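Redox-sensing transcriptional repressor Rex (Thermus thermophilus, PDB 2DT5) probably represses transcription in response to the cellular NADH/NAD(+) balance, as a homodimer that joins winged-helix DNA-binding domains to NAD-binding Rossmann domains. Local coordinates at residues D48-F52 with G53-T57; G61-V64 with P65-K68; V130-L133 with P134-V137. The protein carries 1 engineered substitution. All coordinates share one frame; numbering follows the deposited sequence.

Contact 1 (D48-F52 with G53-T57). With SO4 (sulfate ion), chain J.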
ATOM      1  N   ASP B  48     -11.989 -19.127   0.510  1.00 33.20           N
ATOM      2  CA  ASP B  48     -11.633 -18.196   1.581  1.00 30.15           C
ATOM      3  C   ASP B  48     -12.728 -18.026   2.630  1.00 32.35           C
ATOM      4  O   ASP B  48     -12.473 -18.138   3.841  1.00 30.99           O
ATOM      5  CB  ASP B  48     -11.313 -16.804   1.030  1.00 28.41           C
ATOM      6  CG  ASP B  48      -9.960 -16.724   0.355  1.00 31.96           C
ATOM      7  OD1 ASP B  48      -9.141 -17.661   0.506  1.00 35.78           O
ATOM      8  OD2 ASP B  48      -9.719 -15.696  -0.328  1.00 36.20           O
ATOM      9  N   LEU B  49     -13.941 -17.745   2.172  1.00 29.45           N
ATOM     10  CA  LEU B  49     -15.045 -17.522   3.100  1.00 35.22           C
ATOM     11  C   LEU B  49     -15.514 -18.795   3.814  1.00 36.15           C
ATOM     12  O   LEU B  49     -16.090 -18.726   4.900  1.00 36.99           O
ATOM     13  CB  LEU B  49     -16.197 -16.822   2.376  1.00 32.62           C
ATOM     14  CG  LEU B  49     -15.767 -15.467   1.788  1.00 34.57           C
ATOM     15  CD1 LEU B  49     -16.951 -14.788   1.133  1.00 35.31           C
ATOM     16  CD2 LEU B  49     -15.187 -14.573   2.889  1.00 34.15           C
ATOM     17  N   SER B  50     -15.252 -19.950   3.210  1.00 34.72           N
ATOM     18  CA  SER B  50     -15.602 -21.220   3.822  1.00 38.61           C
ATOM     19  C   SER B  50     -14.606 -21.415   4.973  1.00 43.13           C
ATOM     20  O   SER B  50     -15.004 -21.622   6.124  1.00 40.51           O
ATOM     21  CB  SER B  50     -15.448 -22.370   2.823  1.00 43.57           C
ATOM     22  OG  SER B  50     -16.488 -22.333   1.857  1.00 44.00           O
ATOM     23  N   TYR B  51     -13.316 -21.317   4.656  1.00 31.90           N
ATOM     24  CA  TYR B  51     -12.292 -21.482   5.678  1.00 33.89           C
ATOM     25  C   TYR B  51     -12.569 -20.625   6.905  1.00 31.51           C
ATOM     26  O   TYR B  51     -12.462 -21.101   8.022  1.00 32.22           O
ATOM     27  CB  TYR B  51     -10.908 -21.125   5.147  1.00 31.97           C
ATOM     28  CG  TYR B  51      -9.809 -21.262   6.190  1.00 38.59           C
ATOM     29  CD1 TYR B  51      -9.221 -22.498   6.445  1.00 31.62           C
ATOM     30  CD2 TYR B  51      -9.356 -20.156   6.916  1.00 34.98           C
ATOM     31  CE1 TYR B  51      -8.206 -22.645   7.388  1.00 33.97           C
ATOM     32  CE2 TYR B  51      -8.331 -20.294   7.875  1.00 36.32           C
ATOM     33  CZ  TYR B  51      -7.765 -21.548   8.099  1.00 32.25           C
ATOM     34  OH  TYR B  51      -6.772 -21.723   9.033  1.00 33.99           O
ATOM     35  N   PHE B  52     -12.938 -19.365   6.697  1.00 35.30           N
ATOM     36  CA  PHE B  52     -13.210 -18.484   7.827  1.00 33.77           C
ATOM     37  C   PHE B  52     -14.638 -18.525   8.362  1.00 32.28           C
ATOM     38  O   PHE B  52     -15.028 -17.674   9.151  1.00 34.39           O
ATOM     39  CB  PHE B  52     -12.790 -17.040   7.494  1.00 34.10           C
ATOM     40  CG  PHE B  52     -11.300 -16.848   7.380  1.00 36.20           C
ATOM     41  CD1 PHE B  52     -10.664 -16.937   6.148  1.00 37.99           C
ATOM     42  CD2 PHE B  52     -10.523 -16.644   8.518  1.00 39.43           C
ATOM     43  CE1 PHE B  52      -9.273 -16.836   6.052  1.00 36.42           C
ATOM     44  CE2 PHE B  52      -9.136 -16.540   8.427  1.00 34.20           C
ATOM     45  CZ  PHE B  52      -8.514 -16.641   7.193  1.00 34.60           C
ATOM     46  N   GLY B  53     -15.431 -19.503   7.941  1.00 39.20           N
ATOM     47  CA  GLY B  53     -16.779 -19.717   8.429  1.00 39.66           C
ATOM     48  C   GLY B  53     -17.920 -18.814   7.938  1.00 48.28           C
ATOM     49  O   GLY B  53     -19.000 -18.869   8.505  1.00 46.99           O
ATOM     50  N   SER B  54     -17.732 -18.002   6.898  1.00 44.71           N
ATOM     51  CA  SER B  54     -18.835 -17.157   6.430  1.00 44.76           C
ATOM     52  C   SER B  54     -19.602 -17.740   5.243  1.00 51.60           C
ATOM     53  O   SER B  54     -20.531 -17.112   4.722  1.00 50.12           O
ATOM     54  CB  SER B  54     -18.326 -15.774   6.057  1.00 38.62           C
ATOM     55  OG  SER B  54     -18.023 -15.019   7.214  1.00 43.02           O
ATOM     56  N   TYR B  55     -19.229 -18.937   4.811  1.00 50.28           N
ATOM     57  CA  TYR B  55     -19.924 -19.541   3.689  1.00 55.86           C
ATOM     58  C   TYR B  55     -21.177 -20.293   4.156  1.00 58.11           C
ATOM     59  O   TYR B  55     -21.170 -20.936   5.210  1.00 52.64           O
ATOM     60  CB  TYR B  55     -18.973 -20.471   2.922  1.00 51.68           C
ATOM     61  CG  TYR B  55     -19.498 -20.854   1.562  1.00 59.78           C
ATOM     62  CD1 TYR B  55     -19.996 -19.879   0.694  1.00 64.44           C
ATOM     63  CD2 TYR B  55     -19.526 -22.187   1.148  1.00 62.23           C
ATOM     64  CE1 TYR B  55     -20.517 -20.218  -0.550  1.00 67.26           C
ATOM     65  CE2 TYR B  55     -20.041 -22.541  -0.096  1.00 67.34           C
ATOM     66  CZ  TYR B  55     -20.540 -21.547  -0.940  1.00 71.40           C
ATOM     67  OH  TYR B  55     -21.090 -21.882  -2.154  1.00 70.21           O
ATOM     68  N   GLY B  56     -22.256 -20.200   3.380  1.00 60.59           N
ATOM     69  CA  GLY B  56     -23.483 -20.889   3.748  1.00 68.75           C
ATOM     70  C   GLY B  56     -23.598 -22.233   3.051  1.00 74.57           C
ATOM     71  O   GLY B  56     -23.288 -23.282   3.620  1.00 73.31           O
ATOM     72  N   THR B  57     -24.046 -22.197   1.802  1.00 80.99           N
ATOM     73  CA  THR B  57     -24.202 -23.404   1.001  1.00 84.16           C
ATOM     74  C   THR B  57     -24.090 -23.028  -0.472  1.00 84.53           C
ATOM     75  O   THR B  57     -24.395 -21.897  -0.860  1.00 82.99           O
ATOM     76  CB  THR B  57     -25.579 -24.070   1.252  1.00 88.01           C
ATOM     77  OG1 THR B  57     -25.732 -24.339   2.653  1.00 92.45           O
ATOM     78  CG2 THR B  57     -25.694 -25.376   0.472  1.00 87.91           C
TER
HETATM   79  S   SO4 J 402     -22.155 -18.943  -4.079  1.00 59.23           S
HETATM   80  O1  SO4 J 402     -20.825 -19.403  -3.634  1.00 59.30           O
HETATM   81  O2  SO4 J 402     -23.170 -19.469  -3.155  1.00 60.98           O
HETATM   82  O3  SO4 J 402     -22.237 -17.465  -4.066  1.00 57.56           O
HETATM   83  O4  SO4 J 402     -22.392 -19.432  -5.449  1.00 62.49           O
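Leu49 O collects the amides of the turn that ends helix 42-51. Ser54 N donates to it at 2.7 Å, and Tyr55 N adds a weak bond at 3.1 Å with an N-H...O angle of only 121°. Gly53 N reaches the next carbonyl, Ser50 O, at 2.8 Å, approaching from above the carbonyl plane. The bonds Ser54 N to Leu49 O and Gly53 N to Ser50 O make a Schellman motif with Gly53 as its C-prime residue: phi there is 77°, and a side chain would run into Phe52 O, which explains the glycine.

Among the side chains, Ser50 OG lies obliquely against the Tyr55 ring, 3.1 Å from CD2, while its hydrogen bond goes back to Arg46 O. A small residue is well suited here, since the ring passes so near. Tyr55 CG stands anti to the backbone N (chi1 -165°), which carries the ring past Ser50 and lets its OH donate to O1 of a sulfate at 2.9 Å. An alanine in place of Tyr55 would probably leave sulfate O1 without its phenol donor and uncover Ser50 OG.

Ser31, Arg46, Gly59 and Gly61 also hold this anion, probably from the crystallisation liquor. Leu49 and Ser54 pack on Leu67 of helix 64-75, where Phe52 meets Ile74. From the second subunit, Trp205 bonds Tyr51 OH and Met210 packs on Phe52, so the end of helix 42-51 lies between helix 64-75 and that subunit.

Contact 2 (G61-V64 with P65-K68). With SO4 (sulfate ion), chain J.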
ATOM      1  N   GLY B  61     -25.174 -17.784  -1.951  1.00 50.70           N
ATOM      2  CA  GLY B  61     -24.498 -16.503  -2.021  1.00 49.94           C
ATOM      3  C   GLY B  61     -24.286 -15.925  -0.635  1.00 50.53           C
ATOM      4  O   GLY B  61     -24.057 -16.665   0.328  1.00 51.08           O
ATOM      5  N   TYR B  62     -24.369 -14.604  -0.514  1.00 47.66           N
ATOM      6  CA  TYR B  62     -24.163 -13.974   0.779  1.00 43.76           C
ATOM      7  C   TYR B  62     -25.056 -12.772   0.971  1.00 45.82           C
ATOM      8  O   TYR B  62     -25.502 -12.151   0.012  1.00 48.16           O
ATOM      9  CB  TYR B  62     -22.711 -13.489   0.935  1.00 43.96           C
ATOM     10  CG  TYR B  62     -21.645 -14.468   0.512  1.00 41.28           C
ATOM     11  CD1 TYR B  62     -21.292 -14.610  -0.829  1.00 37.48           C
ATOM     12  CD2 TYR B  62     -20.990 -15.261   1.456  1.00 44.02           C
ATOM     13  CE1 TYR B  62     -20.315 -15.517  -1.223  1.00 36.38           C
ATOM     14  CE2 TYR B  62     -20.010 -16.175   1.068  1.00 40.26           C
ATOM     15  CZ  TYR B  62     -19.680 -16.298  -0.266  1.00 35.04           C
ATOM     16  OH  TYR B  62     -18.728 -17.215  -0.641  1.00 34.28           O
ATOM     17  N   THR B  63     -25.297 -12.441   2.227  1.00 45.89           N
ATOM     18  CA  THR B  63     -26.079 -11.271   2.553  1.00 49.04           C
ATOM     19  C   THR B  63     -25.018 -10.222   2.919  1.00 46.44           C
ATOM     20  O   THR B  63     -24.281 -10.360   3.901  1.00 44.04           O
ATOM     21  CB  THR B  63     -27.052 -11.564   3.726  1.00 49.85           C
ATOM     22  OG1 THR B  63     -27.996 -12.569   3.317  1.00 49.38           O
ATOM     23  CG2 THR B  63     -27.802 -10.308   4.129  1.00 49.72           C
ATOM     24  N   VAL B  64     -24.924  -9.199   2.076  1.00 44.02           N
ATOM     25  CA  VAL B  64     -23.963  -8.122   2.230  1.00 37.80           C
ATOM     26  C   VAL B  64     -23.731  -7.660   3.665  1.00 38.53           C
ATOM     27  O   VAL B  64     -22.622  -7.746   4.172  1.00 40.84           O
ATOM     28  CB  VAL B  64     -24.384  -6.914   1.345  1.00 40.33           C
ATOM     29  CG1 VAL B  64     -23.495  -5.710   1.608  1.00 34.18           C
ATOM     30  CG2 VAL B  64     -24.319  -7.319  -0.122  1.00 37.33           C
ATOM     31  N   PRO B  65     -24.771  -7.164   4.342  1.00 39.92           N
ATOM     32  CA  PRO B  65     -24.526  -6.723   5.718  1.00 39.61           C
ATOM     33  C   PRO B  65     -24.085  -7.816   6.685  1.00 41.13           C
ATOM     34  O   PRO B  65     -23.365  -7.536   7.644  1.00 38.99           O
ATOM     35  CB  PRO B  65     -25.856  -6.085   6.130  1.00 40.87           C
ATOM     36  CG  PRO B  65     -26.868  -6.819   5.284  1.00 45.60           C
ATOM     37  CD  PRO B  65     -26.171  -6.937   3.946  1.00 42.57           C
ATOM     38  N   VAL B  66     -24.525  -9.051   6.445  1.00 42.96           N
ATOM     39  CA  VAL B  66     -24.161 -10.170   7.316  1.00 39.74           C
ATOM     40  C   VAL B  66     -22.674 -10.453   7.153  1.00 35.20           C
ATOM     41  O   VAL B  66     -21.909 -10.414   8.124  1.00 39.76           O
ATOM     42  CB  VAL B  66     -24.952 -11.454   6.964  1.00 39.36           C
ATOM     43  CG1 VAL B  66     -24.371 -12.668   7.729  1.00 35.13           C
ATOM     44  CG2 VAL B  66     -26.417 -11.262   7.322  1.00 45.90           C
ATOM     45  N   LEU B  67     -22.279 -10.713   5.915  1.00 31.94           N
ATOM     46  CA  LEU B  67     -20.894 -10.989   5.609  1.00 35.29           C
ATOM     47  C   LEU B  67     -19.974  -9.839   6.054  1.00 36.39           C
ATOM     48  O   LEU B  67     -18.916 -10.074   6.637  1.00 39.45           O
ATOM     49  CB  LEU B  67     -20.743 -11.260   4.115  1.00 31.21           C
ATOM     50  CG  LEU B  67     -19.317 -11.594   3.683  1.00 34.74           C
ATOM     51  CD1 LEU B  67     -18.795 -12.744   4.524  1.00 32.43           C
ATOM     52  CD2 LEU B  67     -19.297 -11.963   2.220  1.00 29.44           C
ATOM     53  N   LYS B  68     -20.378  -8.596   5.818  1.00 35.19           N
ATOM     54  CA  LYS B  68     -19.523  -7.483   6.222  1.00 36.42           C
ATOM     55  C   LYS B  68     -19.248  -7.507   7.723  1.00 37.91           C
ATOM     56  O   LYS B  68     -18.124  -7.266   8.159  1.00 32.66           O
ATOM     57  CB  LYS B  68     -20.140  -6.134   5.839  1.00 29.58           C
ATOM     58  CG  LYS B  68     -19.387  -4.945   6.424  1.00 33.39           C
ATOM     59  CD  LYS B  68     -19.993  -3.611   5.997  1.00 39.87           C
ATOM     60  CE  LYS B  68     -20.566  -2.876   7.192  1.00 48.39           C
ATOM     61  NZ  LYS B  68     -21.164  -1.569   6.813  1.00 53.86           N
TER
HETATM   62  S   SO4 J 402     -22.155 -18.943  -4.079  1.00 59.23           S
HETATM   63  O1  SO4 J 402     -20.825 -19.403  -3.634  1.00 59.30           O
HETATM   64  O2  SO4 J 402     -23.170 -19.469  -3.155  1.00 60.98           O
HETATM   65  O3  SO4 J 402     -22.237 -17.465  -4.066  1.00 57.56           O
HETATM   66  O4  SO4 J 402     -22.392 -19.432  -5.449  1.00 62.49           O
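The passage from strand 62-63 into helix 64-75, within the winged-helix domain, is made where Thr63 meets Val66 and Leu67. Thr63 O takes the Leu67 amide at 2.9 Å in a nearly straight bond (N-H...O 168°) and a weak one from Val66 N. Val64 O then receives Lys68 N, also at 2.9 Å, and the helical pattern is under way. Thr63 occupies the N-cap position, yet its hydroxyl makes no capping bond. With CG2 anti to the backbone N, its methyl instead faces the first turn, 3.6 Å from Val66 CG2 and 3.7 Å from Pro65 CD. Proline suits this first turn, since its nitrogen has no hydrogen to donate and none is needed there.

Strand 62-63 pairs antiparallel with strand 28-29, Tyr62 bonding Thr29 through the backbone, in the small sheet that accompanies the helices of this fold. On its inner side Tyr62 sets its ring obliquely against Leu67 CD2, 3.8 Å from ring atom CD2, and its OH bonds Ser31. Leu67 also touches Leu18 and Leu49, so a branched apolar chain fills the space between three helices. Lys68 reaches across to helix 7-23, where NZ forms a salt bridge with Glu22. At the other end, Gly61, whose phi is positive, gives its N-H to sulfate O2 at 2.9 Å, and the Tyr62 ring lies beside the same anion.

Contact 3 (V130-L133 with P134-V137)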
ATOM      1  N   VAL B 130       9.519   9.858  24.402  1.00 35.39           N
ATOM      2  CA  VAL B 130       9.508   8.429  24.175  1.00 41.76           C
ATOM      3  C   VAL B 130       9.840   7.634  25.447  1.00 45.97           C
ATOM      4  O   VAL B 130       9.532   6.445  25.534  1.00 46.30           O
ATOM      5  CB  VAL B 130      10.474   8.050  23.043  1.00 39.82           C
ATOM      6  CG1 VAL B 130      11.901   8.174  23.512  1.00 43.03           C
ATOM      7  CG2 VAL B 130      10.179   6.647  22.566  1.00 38.44           C
ATOM      8  N   ASP B 131      10.455   8.287  26.434  1.00 48.05           N
ATOM      9  CA  ASP B 131      10.784   7.606  27.690  1.00 47.79           C
ATOM     10  C   ASP B 131       9.527   7.193  28.439  1.00 45.64           C
ATOM     11  O   ASP B 131       9.576   6.295  29.278  1.00 45.34           O
ATOM     12  CB  ASP B 131      11.630   8.490  28.614  1.00 51.17           C
ATOM     13  CG  ASP B 131      13.028   8.713  28.091  1.00 52.90           C
ATOM     14  OD1 ASP B 131      13.513   7.866  27.309  1.00 60.88           O
ATOM     15  OD2 ASP B 131      13.653   9.725  28.471  1.00 59.88           O
ATOM     16  N   LEU B 132       8.403   7.841  28.130  1.00 41.88           N
ATOM     17  CA  LEU B 132       7.128   7.535  28.781  1.00 40.89           C
ATOM     18  C   LEU B 132       6.405   6.274  28.291  1.00 41.53           C
ATOM     19  O   LEU B 132       5.417   5.855  28.896  1.00 41.57           O
ATOM     20  CB  LEU B 132       6.185   8.731  28.651  1.00 47.48           C
ATOM     21  CG  LEU B 132       6.441   9.842  29.667  1.00 52.97           C
ATOM     22  CD1 LEU B 132       5.700  11.105  29.278  1.00 55.16           C
ATOM     23  CD2 LEU B 132       5.992   9.355  31.030  1.00 54.18           C
ATOM     24  N   LEU B 133       6.889   5.669  27.210  1.00 40.45           N
ATOM     25  CA  LEU B 133       6.268   4.457  26.654  1.00 39.22           C
ATOM     26  C   LEU B 133       5.955   3.364  27.679  1.00 42.94           C
ATOM     27  O   LEU B 133       4.834   2.851  27.740  1.00 40.02           O
ATOM     28  CB  LEU B 133       7.162   3.841  25.575  1.00 36.18           C
ATOM     29  CG  LEU B 133       7.210   4.438  24.166  1.00 38.45           C
ATOM     30  CD1 LEU B 133       8.126   3.576  23.330  1.00 27.48           C
ATOM     31  CD2 LEU B 133       5.810   4.481  23.551  1.00 32.41           C
ATOM     32  N   PRO B 134       6.949   2.986  28.495  1.00 45.14           N
ATOM     33  CA  PRO B 134       6.669   1.937  29.474  1.00 50.46           C
ATOM     34  C   PRO B 134       5.502   2.250  30.416  1.00 49.42           C
ATOM     35  O   PRO B 134       4.841   1.347  30.914  1.00 53.12           O
ATOM     36  CB  PRO B 134       8.017   1.768  30.188  1.00 52.25           C
ATOM     37  CG  PRO B 134       8.657   3.108  30.057  1.00 50.18           C
ATOM     38  CD  PRO B 134       8.313   3.519  28.653  1.00 41.99           C
ATOM     39  N   GLN B 135       5.222   3.528  30.617  1.00 49.21           N
ATOM     40  CA  GLN B 135       4.144   3.932  31.501  1.00 50.23           C
ATOM     41  C   GLN B 135       2.914   4.394  30.732  1.00 55.46           C
ATOM     42  O   GLN B 135       1.988   4.939  31.323  1.00 59.73           O
ATOM     43  CB  GLN B 135       4.626   5.066  32.389  1.00 58.00           C
ATOM     44  CG  GLN B 135       6.105   4.967  32.711  1.00 69.17           C
ATOM     45  CD  GLN B 135       6.682   6.291  33.127  1.00 76.79           C
ATOM     46  OE1 GLN B 135       7.896   6.500  33.065  1.00 82.35           O
ATOM     47  NE2 GLN B 135       5.815   7.203  33.558  1.00 79.44           N
ATOM     48  N   ARG B 136       2.905   4.195  29.416  1.00 51.34           N
ATOM     49  CA  ARG B 136       1.765   4.609  28.596  1.00 50.70           C
ATOM     50  C   ARG B 136       1.149   3.475  27.788  1.00 44.99           C
ATOM     51  O   ARG B 136      -0.061   3.431  27.584  1.00 46.27           O
ATOM     52  CB  ARG B 136       2.185   5.729  27.642  1.00 48.52           C
ATOM     53  CG  ARG B 136       2.287   7.087  28.297  1.00 54.24           C
ATOM     54  CD  ARG B 136       0.920   7.732  28.359  1.00 63.51           C
ATOM     55  NE  ARG B 136       0.574   8.212  29.690  1.00 68.20           N
ATOM     56  CZ  ARG B 136       1.313   9.059  30.397  1.00 75.64           C
ATOM     57  NH1 ARG B 136       2.455   9.522  29.904  1.00 79.35           N
ATOM     58  NH2 ARG B 136       0.904   9.452  31.594  1.00 74.95           N
ATOM     59  N   VAL B 137       1.992   2.546  27.356  1.00 45.16           N
ATOM     60  CA  VAL B 137       1.560   1.427  26.526  1.00 40.50           C
ATOM     61  C   VAL B 137       0.699   0.329  27.176  1.00 44.61           C
ATOM     62  O   VAL B 137      -0.410   0.052  26.715  1.00 39.95           O
ATOM     63  CB  VAL B 137       2.790   0.798  25.862  1.00 41.32           C
ATOM     64  CG1 VAL B 137       2.406  -0.457  25.098  1.00 37.83           C
ATOM     65  CG2 VAL B 137       3.437   1.826  24.942  1.00 37.41           C
TER
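Leu132 and Arg136 turn CG the same way, beside the backbone N and anti to the carbonyl carbon (chi1 -81° and -78°); with this shared torsion, about one turn apart, the chains set out in the same direction and lie side by side. Arg136 then bends at chi2 and chi3, which brings its guanidinium alongside the leucine, edge toward CD1: NH1 lies 3.7 Å from both Leu132 CD1 and Leu132 CD2. The second of these methyls, CD2, also meets the amide end of Gln135, crossed by its extended chain, with NE2 at 3.3 Å. A leucine with two spreading methyls can thus touch both polar neighbours, while the same NH1 forms a salt bridge with Glu128.

On the inner side Leu133 CD2 packs on Val137 CG2 at 3.8 Å, and the pair continues onto Leu160 and Ala163 of helix 150-163. Phe111 of strand 105-112 also touches Leu133, so these apolar residues fix the turn to the Rossmann core.

From 130 to 135 the backbone forms a 3-10 segment. Gln135 N bonds Leu132 O at 2.9 Å, the i to i+3 spacing of such a helix. Leu133 O accepts two amides: Val137 N, an i to i+4 bond, arrives in the carbonyl plane, whereas Arg136 N comes from 64° above it. Pro134 has no hydrogen for Asp131 O, and its ring lies against that oxygen instead, CG at 3.4 Å.

Val130, at the start, touches the bound NAD and bonds Asp112 through the backbone, tying the segment to the cofactor pocket. The chemistry implies a two-sided turn: apolar contacts anchor one side in the domain, and on the other the leucine methyls lie against the polar chains of Gln135 and Arg136, with the arginine charge probably neutralised by Glu128.

How the contacts relate
Contacts 1 and 2 belong to the winged-helix part and touch one another, their centres 11 Å apart. Leu49 CD1 reaches Tyr62 CE2 at 3.4 Å, and both contacts bind the same sulfate. Contact 1 is largely at the surface and ends a helix, with a glycine at its turn; contact 2, partly buried, starts the next helix with a proline in its first turn. Contact 3 lies on the opposite side of the chain's centre, about 41 Å from either of them between centres, in the Rossmann part. It is also partly buried, but a short 3-10 turn replaces the helix ends, and its bound neighbour is the NAD cofactor rather than a sulfate.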